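Local coordinates for light Chain (Clostridium botulinum, PDB 6BVD), which acts as the zinc metalloendopeptidase of mosaic botulinum neurotoxin type HA and probably cleaves a neuronal SNARE protein to block neurotransmitter release, at residues E50-R53 with L54-P58; W158-G161 with P162-T166; I231-L234 with H235-G239; N276-P279 with Q280-S284. One frame throughout, in Å; residues are numbered along the deposited sequence.

Interaction 1: residues E50-R53 with L54-P58; sequences ERYR and LGIDP
Tyr-52 lays its ring against Leu-54, two residues further on. Its CG stands anti to the backbone N (chi1 -173°), which brings the ring alongside the following peptide. The backbone N of Leu-54 lies over one face of the ring. CE2 of Tyr-52 is 3.6 Å from the carbonyl O of Leu-54. Further out, OH of Tyr-52 meets CD2 of Leu-54 at 3.9 Å. Ile-56 comes from another direction. Its CD1 lies in the ring plane, at the edge, 3.9 Å from CD2 of Tyr-52.

Arg-53 takes part through its backbone. Ile-56 N donates to Arg-53 O at 3.2 Å and closes a type II beta turn. The donor sits above the carbonyl plane. Gly-55 fills the third position of the turn with positive phi (74°), a value that favours glycine. The Arg-53 chain is extended from CG to NE. One face of its guanidinium rests on CB of Arg-51, and the group makes a cation-pi contact with Phe-61.

A single backbone bond thus closes the turn. The side-chain contacts across it are apolar or van der Waals, gathered around a tyrosine ring, and bring no salt bridge.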
loop_
_atom_site.group_PDB
_atom_site.type_symbol
_atom_site.label_atom_id
_atom_site.label_comp_id
_atom_site.label_asym_id
_atom_site.label_seq_id
_atom_site.Cartn_x
_atom_site.Cartn_y
_atom_site.Cartn_z
ATOM N N GLU A 50 -23.869 -0.428 1.941
ATOM C CA GLU A 50 -25.164 -0.370 1.315
ATOM C C GLU A 50 -25.632 1.069 1.235
ATOM O O GLU A 50 -25.164 1.919 2.022
ATOM C CB GLU A 50 -26.209 -1.207 2.104
ATOM C CG GLU A 50 -25.813 -2.675 2.288
ATOM C CD GLU A 50 -26.869 -3.501 2.975
ATOM O OE1 GLU A 50 -28.071 -3.211 2.762
ATOM O OE2 GLU A 50 -26.502 -4.457 3.709
ATOM N N ARG A 51 -26.614 1.326 0.371
ATOM C CA ARG A 51 -27.238 2.655 0.299
ATOM C C ARG A 51 -27.921 3.018 1.605
ATOM O O ARG A 51 -28.601 2.179 2.253
ATOM C CB ARG A 51 -28.255 2.758 -0.853
ATOM C CG ARG A 51 -27.716 2.435 -2.236
ATOM C CD ARG A 51 -26.764 3.512 -2.787
ATOM N NE ARG A 51 -27.429 4.786 -3.124
ATOM C CZ ARG A 51 -28.003 5.037 -4.305
ATOM N NH1 ARG A 51 -28.022 4.092 -5.251
ATOM N NH2 ARG A 51 -28.557 6.239 -4.550
ATOM N N TYR A 52 -27.733 4.268 2.015
ATOM C CA TYR A 52 -28.412 4.793 3.189
ATOM C C TYR A 52 -29.867 5.099 2.844
ATOM O O TYR A 52 -30.132 5.890 1.926
ATOM C CB TYR A 52 -27.704 6.057 3.711
ATOM C CG TYR A 52 -28.249 6.548 5.022
ATOM C CD1 TYR A 52 -27.682 6.159 6.230
ATOM C CD2 TYR A 52 -29.336 7.413 5.053
ATOM C CE1 TYR A 52 -28.196 6.618 7.435
ATOM C CE2 TYR A 52 -29.868 7.864 6.249
ATOM C CZ TYR A 52 -29.304 7.466 7.427
ATOM O OH TYR A 52 -29.845 7.949 8.595
ATOM N N ARG A 53 -30.805 4.490 3.576
ATOM C CA ARG A 53 -32.240 4.640 3.286
ATOM C C ARG A 53 -33.092 5.099 4.463
ATOM O O ARG A 53 -34.260 5.458 4.282
ATOM C CB ARG A 53 -32.826 3.321 2.767
ATOM C CG ARG A 53 -32.093 2.790 1.562
ATOM C CD ARG A 53 -32.792 1.599 0.936
ATOM N NE ARG A 53 -32.068 1.151 -0.240
ATOM C CZ ARG A 53 -32.184 1.699 -1.444
ATOM N NH1 ARG A 53 -33.008 2.723 -1.639
ATOM N NH2 ARG A 53 -31.465 1.220 -2.448
ATOM N N LEU A 54 -32.533 5.129 5.666
ATOM C CA LEU A 54 -33.388 5.403 6.822
ATOM C C LEU A 54 -34.068 6.793 6.822
ATOM O O LEU A 54 -33.405 7.835 6.743
ATOM C CB LEU A 54 -32.601 5.232 8.117
ATOM C CG LEU A 54 -33.539 5.554 9.279
ATOM C CD1 LEU A 54 -34.268 4.297 9.750
ATOM C CD2 LEU A 54 -32.786 6.201 10.387
ATOM N N GLY A 55 -35.396 6.798 6.951
ATOM C CA GLY A 55 -36.142 8.044 7.035
ATOM C C GLY A 55 -36.273 8.783 5.718
ATOM O O GLY A 55 -36.709 9.940 5.679
ATOM N N ILE A 56 -35.922 8.114 4.629
ATOM C CA ILE A 56 -35.874 8.775 3.332
ATOM C C ILE A 56 -36.953 8.252 2.395
ATOM O O ILE A 56 -37.027 7.052 2.123
ATOM C CB ILE A 56 -34.484 8.585 2.661
ATOM C CG1 ILE A 56 -33.375 9.218 3.509
ATOM C CG2 ILE A 56 -34.482 9.152 1.241
ATOM C CD1 ILE A 56 -32.020 9.135 2.859
ATOM N N ASP A 57 -37.769 9.169 1.887
ATOM C CA ASP A 57 -38.769 8.852 0.874
ATOM C C ASP A 57 -38.095 8.146 -0.304
ATOM O O ASP A 57 -37.205 8.716 -0.942
ATOM C CB ASP A 57 -39.484 10.141 0.442
ATOM C CG ASP A 57 -40.491 9.926 -0.680
ATOM O OD1 ASP A 57 -40.919 8.780 -0.928
ATOM O OD2 ASP A 57 -40.878 10.936 -1.305
ATOM N N PRO A 58 -38.503 6.890 -0.580
ATOM C CA PRO A 58 -37.872 6.030 -1.589
ATOM C C PRO A 58 -37.942 6.574 -3.013
ATOM O O PRO A 58 -37.140 6.183 -3.870
ATOM C CB PRO A 58 -38.665 4.723 -1.484
ATOM C CG PRO A 58 -39.256 4.744 -0.128
ATOM C CD PRO A 58 -39.579 6.184 0.136
#

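Interaction 2: residues W158-G161 with P162-T166; sequences WGPG and PDLTT
Pro-160 and Leu-164 touch directly, ring carbon to methyl. CG of Pro-160 is 3.6 Å from CD2 of Leu-164. The leucine places CG anti to its carbonyl carbon (chi1 -57°), and with chi2 near 180° this brings CD2 up to the proline, the two side chains meeting at a slant. CB of Pro-160 also packs near the backbone of Leu-164, with CA at 4.1 Å.

No direct hydrogen bond joins 158-161 to 162-166. A water does that work. It accepts from Gly-161 N at 2.8 Å and donates to Thr-166 O at 2.7 Å and to Asp-163 O at 3.2 Å. One buried N-H is thereby tied to two carbonyls of the segment that follows.

Asp-163 braces that segment through its carboxylate. Its OD1 accepts from Thr-165 N at 2.9 Å and from Thr-165 OG1 at 2.6 Å. Both donors arrive from the same face of the carboxylate plane. Tyr-74 N is a further donor to OD1, so several bonds hold the carboxylate in place.

In the next shell, Leu-164 O accepts from Ser-198 OG, and the backbone of Leu-164 is hydrogen-bonded to that of Tyr-74. These bonds fasten the second half of the loop to neighbouring chain.

Thr-166 N bonds back to Asp-163 O at 3.1 Å. The result is an Asx turn built on a type I beta turn, within the connection from strand 155-158 to strand 168-171 of the large mixed sheet.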
loop_
_atom_site.group_PDB
_atom_site.type_symbol
_atom_site.label_atom_id
_atom_site.label_comp_id
_atom_site.label_asym_id
_atom_site.label_seq_id
_atom_site.Cartn_x
_atom_site.Cartn_y
_atom_site.Cartn_z
ATOM N N TRP A 158 -21.980 4.294 6.025
ATOM C CA TRP A 158 -22.826 3.738 4.965
ATOM C C TRP A 158 -22.437 4.282 3.584
ATOM O O TRP A 158 -21.811 5.333 3.479
ATOM C CB TRP A 158 -24.294 4.121 5.170
ATOM C CG TRP A 158 -24.914 3.700 6.429
ATOM C CD1 TRP A 158 -24.697 4.216 7.661
ATOM C CD2 TRP A 158 -25.952 2.716 6.573
ATOM N NE1 TRP A 158 -25.508 3.577 8.582
ATOM C CE2 TRP A 158 -26.282 2.661 7.933
ATOM C CE3 TRP A 158 -26.608 1.882 5.680
ATOM C CZ2 TRP A 158 -27.288 1.805 8.434
ATOM C CZ3 TRP A 158 -27.576 1.001 6.172
ATOM C CH2 TRP A 158 -27.885 0.963 7.541
ATOM N N GLY A 159 -22.912 3.613 2.540
ATOM C CA GLY A 159 -22.876 4.144 1.180
ATOM C C GLY A 159 -23.809 5.332 1.046
ATOM O O GLY A 159 -24.451 5.710 2.005
ATOM N N PRO A 160 -23.861 5.949 -0.141
ATOM C CA PRO A 160 -24.691 7.152 -0.288
ATOM C C PRO A 160 -26.195 6.954 -0.183
ATOM O O PRO A 160 -26.719 5.851 -0.419
ATOM C CB PRO A 160 -24.354 7.635 -1.704
ATOM C CG PRO A 160 -23.912 6.404 -2.415
ATOM C CD PRO A 160 -23.149 5.615 -1.384
ATOM N N GLY A 161 -26.870 8.051 0.148
ATOM C CA GLY A 161 -28.315 8.156 -0.049
ATOM C C GLY A 161 -28.659 8.381 -1.523
ATOM O O GLY A 161 -27.930 7.914 -2.411
ATOM N N PRO A 162 -29.765 9.101 -1.800
ATOM C CA PRO A 162 -30.213 9.337 -3.181
ATOM C C PRO A 162 -29.179 9.994 -4.083
ATOM O O PRO A 162 -28.996 9.516 -5.199
ATOM C CB PRO A 162 -31.442 10.243 -2.998
ATOM C CG PRO A 162 -32.039 9.738 -1.710
ATOM C CD PRO A 162 -30.823 9.454 -0.822
ATOM N N ASP A 163 -28.559 11.072 -3.620
ATOM C CA ASP A 163 -27.549 11.792 -4.409
ATOM C C ASP A 163 -26.173 11.149 -4.211
ATOM O O ASP A 163 -25.588 11.254 -3.131
ATOM C CB ASP A 163 -27.535 13.278 -4.016
ATOM C CG ASP A 163 -26.699 14.148 -4.975
ATOM O OD1 ASP A 163 -25.756 13.633 -5.638
ATOM O OD2 ASP A 163 -27.011 15.358 -5.074
ATOM N N LEU A 164 -25.672 10.484 -5.250
ATOM C CA LEU A 164 -24.385 9.789 -5.173
ATOM C C LEU A 164 -23.195 10.711 -4.956
ATOM O O LEU A 164 -22.117 10.214 -4.654
ATOM C CB LEU A 164 -24.127 8.967 -6.426
ATOM C CG LEU A 164 -25.171 7.929 -6.779
ATOM C CD1 LEU A 164 -24.748 7.207 -8.016
ATOM C CD2 LEU A 164 -25.366 6.955 -5.625
ATOM N N THR A 165 -23.379 12.033 -5.092
ATOM C CA THR A 165 -22.268 12.972 -4.893
ATOM C C THR A 165 -22.264 13.600 -3.485
ATOM O O THR A 165 -21.315 14.287 -3.105
ATOM C CB THR A 165 -22.313 14.118 -5.945
ATOM O OG1 THR A 165 -23.454 14.940 -5.696
ATOM C CG2 THR A 165 -22.449 13.564 -7.353
ATOM N N THR A 166 -23.296 13.331 -2.688
ATOM C CA THR A 166 -23.406 13.948 -1.369
ATOM C C THR A 166 -22.835 13.057 -0.256
ATOM O O THR A 166 -23.324 11.957 -0.038
ATOM C CB THR A 166 -24.888 14.262 -1.024
ATOM O OG1 THR A 166 -25.453 15.061 -2.048
ATOM C CG2 THR A 166 -25.015 14.989 0.311
HETATM O O HOH W 1 -25.576 10.490 -0.007
#

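Interaction 3: residues I231-L234 with H235-G239; sequences IHVL and HGLYG. With ACT (acetate ion), chain F.
The His-235 ring carries the carbonyl O of Ile-231 over one face, 3.3 Å above the plane and over its centre. Tyr-349 also stacks on this ring. At its edge, in plane, ND1 of His-235 donates to OXT of an acetate ion at 2.6 Å. The His-232 ring meets the same OXT at its own edge, where ND1 of His-232 donates at 2.8 Å. Both bonds are nearly straight, at 175° and 174°. The Tyr-238 ring turns an edge to Leu-234, with CD2 of Tyr-238 3.4 Å from O of Leu-234.

Aliphatic branches fill in beside the rings. CG2 of Ile-231 lies 3.5 Å from CE1 of His-235, the two side chains pointing the same way. CD1 of Leu-234 sits 3.7 Å from CE2 of Tyr-238, whose OH is bound to Glu-112. CG1 of Val-233 packs alongside CD1 of Leu-237, on the side of the helix that meets strand 193-196.

Four successive i to i+4 backbone bonds hold this last part of helix 222-237. The bond from Leu-237 N to Val-233 O is the shortest, at 2.8 Å. Gly-239 ends the helix in a Schellman motif.

His-232 is a zinc ligand in the HExxH sequence, together with His-228; Glu-266 completes the set of protein ligands. NE2 of His-232 faces the zinc. The acetate, probably from the crystallisation liquor and also bound by Ile-242 N, sits behind the ring at ND1. As a second-shell partner, this anion probably orients the imidazole and may polarise it.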
loop_
_atom_site.group_PDB
_atom_site.type_symbol
_atom_site.label_atom_id
_atom_site.label_comp_id
_atom_site.label_asym_id
_atom_site.label_seq_id
_atom_site.Cartn_x
_atom_site.Cartn_y
_atom_site.Cartn_z
ATOM N N ILE A 231 -13.391 14.591 10.246
ATOM C CA ILE A 231 -13.239 15.722 11.137
ATOM C C ILE A 231 -14.588 16.075 11.819
ATOM O O ILE A 231 -14.610 16.373 13.018
ATOM C CB ILE A 231 -12.655 16.917 10.382
ATOM C CG1 ILE A 231 -11.224 16.583 9.977
ATOM C CG2 ILE A 231 -12.744 18.163 11.235
ATOM C CD1 ILE A 231 -10.633 17.586 8.936
ATOM N N HIS A 232 -15.679 16.047 11.046
ATOM C CA HIS A 232 -17.034 16.213 11.596
ATOM C C HIS A 232 -17.354 15.115 12.654
ATOM O O HIS A 232 -18.001 15.396 13.647
ATOM C CB HIS A 232 -18.099 16.142 10.498
ATOM C CG HIS A 232 -18.145 17.325 9.563
ATOM N ND1 HIS A 232 -18.198 18.627 9.997
ATOM C CD2 HIS A 232 -18.215 17.381 8.215
ATOM C CE1 HIS A 232 -18.264 19.442 8.957
ATOM N NE2 HIS A 232 -18.280 18.702 7.860
ATOM N N VAL A 233 -16.974 13.872 12.374
ATOM C CA VAL A 233 -17.177 12.753 13.326
ATOM C C VAL A 233 -16.472 13.089 14.625
ATOM O O VAL A 233 -17.027 13.018 15.707
ATOM C CB VAL A 233 -16.597 11.446 12.751
ATOM C CG1 VAL A 233 -16.528 10.263 13.818
ATOM C CG2 VAL A 233 -17.304 11.059 11.511
ATOM N N LEU A 234 -15.223 13.525 14.492
ATOM C CA LEU A 234 -14.411 13.872 15.635
ATOM C C LEU A 234 -15.054 14.936 16.502
ATOM O O LEU A 234 -15.003 14.847 17.751
ATOM C CB LEU A 234 -13.012 14.335 15.180
ATOM C CG LEU A 234 -12.014 14.492 16.323
ATOM C CD1 LEU A 234 -11.793 13.148 17.027
ATOM C CD2 LEU A 234 -10.664 15.000 15.779
ATOM N N HIS A 235 -15.636 15.965 15.881
ATOM C CA HIS A 235 -16.320 16.971 16.648
ATOM C C HIS A 235 -17.497 16.304 17.400
ATOM O O HIS A 235 -17.752 16.610 18.554
ATOM C CB HIS A 235 -16.831 18.130 15.750
ATOM C CG HIS A 235 -15.717 18.847 15.015
ATOM N ND1 HIS A 235 -15.909 19.489 13.806
ATOM C CD2 HIS A 235 -14.432 19.056 15.355
ATOM C CE1 HIS A 235 -14.766 20.037 13.415
ATOM N NE2 HIS A 235 -13.846 19.792 14.332
ATOM N N GLY A 236 -18.210 15.420 16.720
ATOM C CA GLY A 236 -19.366 14.762 17.365
ATOM C C GLY A 236 -18.950 13.862 18.557
ATOM O O GLY A 236 -19.605 13.824 19.580
ATOM N N LEU A 237 -17.849 13.148 18.398
ATOM C CA LEU A 237 -17.340 12.252 19.449
ATOM C C LEU A 237 -16.950 13.054 20.684
ATOM O O LEU A 237 -17.132 12.611 21.823
ATOM C CB LEU A 237 -16.140 11.420 18.939
ATOM C CG LEU A 237 -16.481 10.328 17.922
ATOM C CD1 LEU A 237 -15.254 9.583 17.444
ATOM C CD2 LEU A 237 -17.490 9.289 18.542
ATOM N N TYR A 238 -16.412 14.256 20.455
ATOM C CA TYR A 238 -16.076 15.166 21.539
ATOM C C TYR A 238 -17.270 16.039 21.988
ATOM O O TYR A 238 -17.138 16.867 22.892
ATOM C CB TYR A 238 -14.867 16.054 21.128
ATOM C CG TYR A 238 -13.538 15.387 21.409
ATOM C CD1 TYR A 238 -13.000 15.351 22.698
ATOM C CD2 TYR A 238 -12.805 14.785 20.377
ATOM C CE1 TYR A 238 -11.731 14.728 22.946
ATOM C CE2 TYR A 238 -11.579 14.157 20.625
ATOM C CZ TYR A 238 -11.038 14.147 21.901
ATOM O OH TYR A 238 -9.797 13.533 22.089
ATOM N N GLY A 239 -18.434 15.856 21.360
ATOM C CA GLY A 239 -19.641 16.562 21.777
ATOM C C GLY A 239 -19.595 18.076 21.461
ATOM O O GLY A 239 -20.284 18.867 22.126
HETATM C C ACT F . -19.358 20.009 13.029
HETATM O O ACT F . -19.465 20.503 14.174
HETATM O OXT ACT F . -18.247 19.604 12.623
HETATM C CH3 ACT F . -20.570 19.901 12.139
#

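Interaction 4: residues N276-P279 with Q280-S284; sequences NIVP and QSIQS
Gln-283 sets its CG anti to the carbonyl carbon (chi1 -63°), then runs extended (chi2 -163°) back toward Val-278. This brings NE2 of Gln-283 to 2.9 Å from O of Val-278. The hydrogen bond is fairly straight, at 166°, and the acceptor lies close to the amide plane. The donor is tilted from the carbonyl plane of Val-278. NE2 of Gln-283 also donates to a water at 3.0 Å, and that water donates to OD1 of Asn-276 at 2.8 Å. Two partners thus fix the rotation of the glutamine amide.

The setting is the start of helix 280-301. Pro-279 stands at the N-cap position. Its carbonyl O accepts from Gln-283 N at 2.9 Å, the first i to i+4 bond of the helix. Gln-283 therefore binds the preceding loop twice, through its backbone and through its side chain.

Apolar contact runs beside these bonds. CG1 of Val-278 is 3.7 Å from CG2 of Ile-282, and the two side chains cross at about a right angle. The same CG1 is also 3.7 Å from CG of Gln-283, so the aliphatic part of the glutamine packs while its amide bonds. Val-278 is buried. It and Ile-282 both rest on Ser-264 of helix 264-270 and on Ile-247 of strand 246-247.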
loop_
_atom_site.group_PDB
_atom_site.type_symbol
_atom_site.label_atom_id
_atom_site.label_comp_id
_atom_site.label_asym_id
_atom_site.label_seq_id
_atom_site.Cartn_x
_atom_site.Cartn_y
_atom_site.Cartn_z
ATOM N N ASN A 276 -10.906 32.774 9.561
ATOM C CA ASN A 276 -11.116 34.197 9.752
ATOM C C ASN A 276 -12.478 34.665 9.229
ATOM O O ASN A 276 -12.898 35.786 9.496
ATOM C CB ASN A 276 -9.993 34.967 9.084
ATOM C CG ASN A 276 -8.626 34.582 9.647
ATOM O OD1 ASN A 276 -8.499 34.251 10.841
ATOM N ND2 ASN A 276 -7.607 34.589 8.787
ATOM N N ILE A 277 -13.158 33.817 8.464
ATOM C CA ILE A 277 -14.534 34.099 8.080
ATOM C C ILE A 277 -15.477 34.027 9.302
ATOM O O ILE A 277 -16.453 34.787 9.419
ATOM C CB ILE A 277 -14.981 33.133 6.972
ATOM C CG1 ILE A 277 -14.129 33.390 5.724
ATOM C CG2 ILE A 277 -16.453 33.303 6.658
ATOM C CD1 ILE A 277 -14.339 32.405 4.588
ATOM N N VAL A 278 -15.179 33.134 10.236
ATOM C CA VAL A 278 -16.016 33.032 11.429
ATOM C C VAL A 278 -15.706 34.183 12.354
ATOM O O VAL A 278 -14.556 34.333 12.772
ATOM C CB VAL A 278 -15.789 31.688 12.191
ATOM C CG1 VAL A 278 -16.782 31.538 13.378
ATOM C CG2 VAL A 278 -15.936 30.543 11.237
ATOM N N PRO A 279 -16.732 35.011 12.670
ATOM C CA PRO A 279 -16.576 36.159 13.570
ATOM C C PRO A 279 -16.014 35.794 14.923
ATOM O O PRO A 279 -16.385 34.751 15.514
ATOM C CB PRO A 279 -18.010 36.684 13.721
ATOM C CG PRO A 279 -18.705 36.257 12.465
ATOM C CD PRO A 279 -18.082 34.940 12.087
ATOM N N GLN A 280 -15.192 36.694 15.452
ATOM C CA GLN A 280 -14.578 36.514 16.767
ATOM C C GLN A 280 -15.572 36.200 17.897
ATOM O O GLN A 280 -15.257 35.400 18.801
ATOM C CB GLN A 280 -13.814 37.777 17.151
ATOM C CG GLN A 280 -12.716 37.504 18.118
ATOM C CD GLN A 280 -11.749 36.484 17.532
ATOM O OE1 GLN A 280 -11.578 35.385 18.071
ATOM N NE2 GLN A 280 -11.146 36.832 16.393
ATOM N N SER A 281 -16.740 36.860 17.877
ATOM C CA SER A 281 -17.748 36.653 18.913
ATOM C C SER A 281 -18.333 35.245 18.869
ATOM O O SER A 281 -18.666 34.674 19.919
ATOM C CB SER A 281 -18.873 37.696 18.811
ATOM O OG SER A 281 -19.296 37.853 17.475
ATOM N N ILE A 282 -18.512 34.709 17.666
ATOM C CA ILE A 282 -18.958 33.314 17.510
ATOM C C ILE A 282 -17.842 32.354 17.936
ATOM O O ILE A 282 -18.085 31.355 18.612
ATOM C CB ILE A 282 -19.391 32.988 16.071
ATOM C CG1 ILE A 282 -20.739 33.632 15.783
ATOM C CG2 ILE A 282 -19.504 31.457 15.821
ATOM C CD1 ILE A 282 -21.258 33.285 14.428
ATOM N N GLN A 283 -16.604 32.662 17.580
ATOM C CA GLN A 283 -15.503 31.795 18.023
ATOM C C GLN A 283 -15.399 31.725 19.554
ATOM O O GLN A 283 -15.153 30.638 20.122
ATOM C CB GLN A 283 -14.169 32.267 17.422
ATOM C CG GLN A 283 -14.119 32.200 15.908
ATOM C CD GLN A 283 -12.703 32.270 15.362
ATOM O OE1 GLN A 283 -11.804 31.624 15.890
ATOM N NE2 GLN A 283 -12.497 33.067 14.307
ATOM N N SER A 284 -15.652 32.843 20.229
ATOM C CA SER A 284 -15.668 32.851 21.689
ATOM C C SER A 284 -16.909 32.160 22.275
ATOM O O SER A 284 -16.815 31.481 23.315
ATOM C CB SER A 284 -15.578 34.274 22.221
ATOM O OG SER A 284 -14.279 34.807 21.965
HETATM O O HOH W 2 -9.704 33.543 13.262
#

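Interactions 1 and 2 form one neighbourhood, with centres about 9 Å apart. Arg-51 joins them by hydrogen bonds: its NH2 is 2.8 Å from O of Gly-161, and its NE is 3.0 Å from O of Pro-160. Tyr-52 adds an edge-to-face contact with Trp-158. Interaction 3 supplies one zinc ligand, His-232. Its centre lies about 21 Å from that of interaction 2, with nearest atoms about 10 Å apart. Interaction 4 is on the surface, its centre about 19 Å from that of interaction 3. The side chain of Val-278 is about 12 Å from the zinc and packs on helix 264-270, which carries the zinc ligand Glu-266.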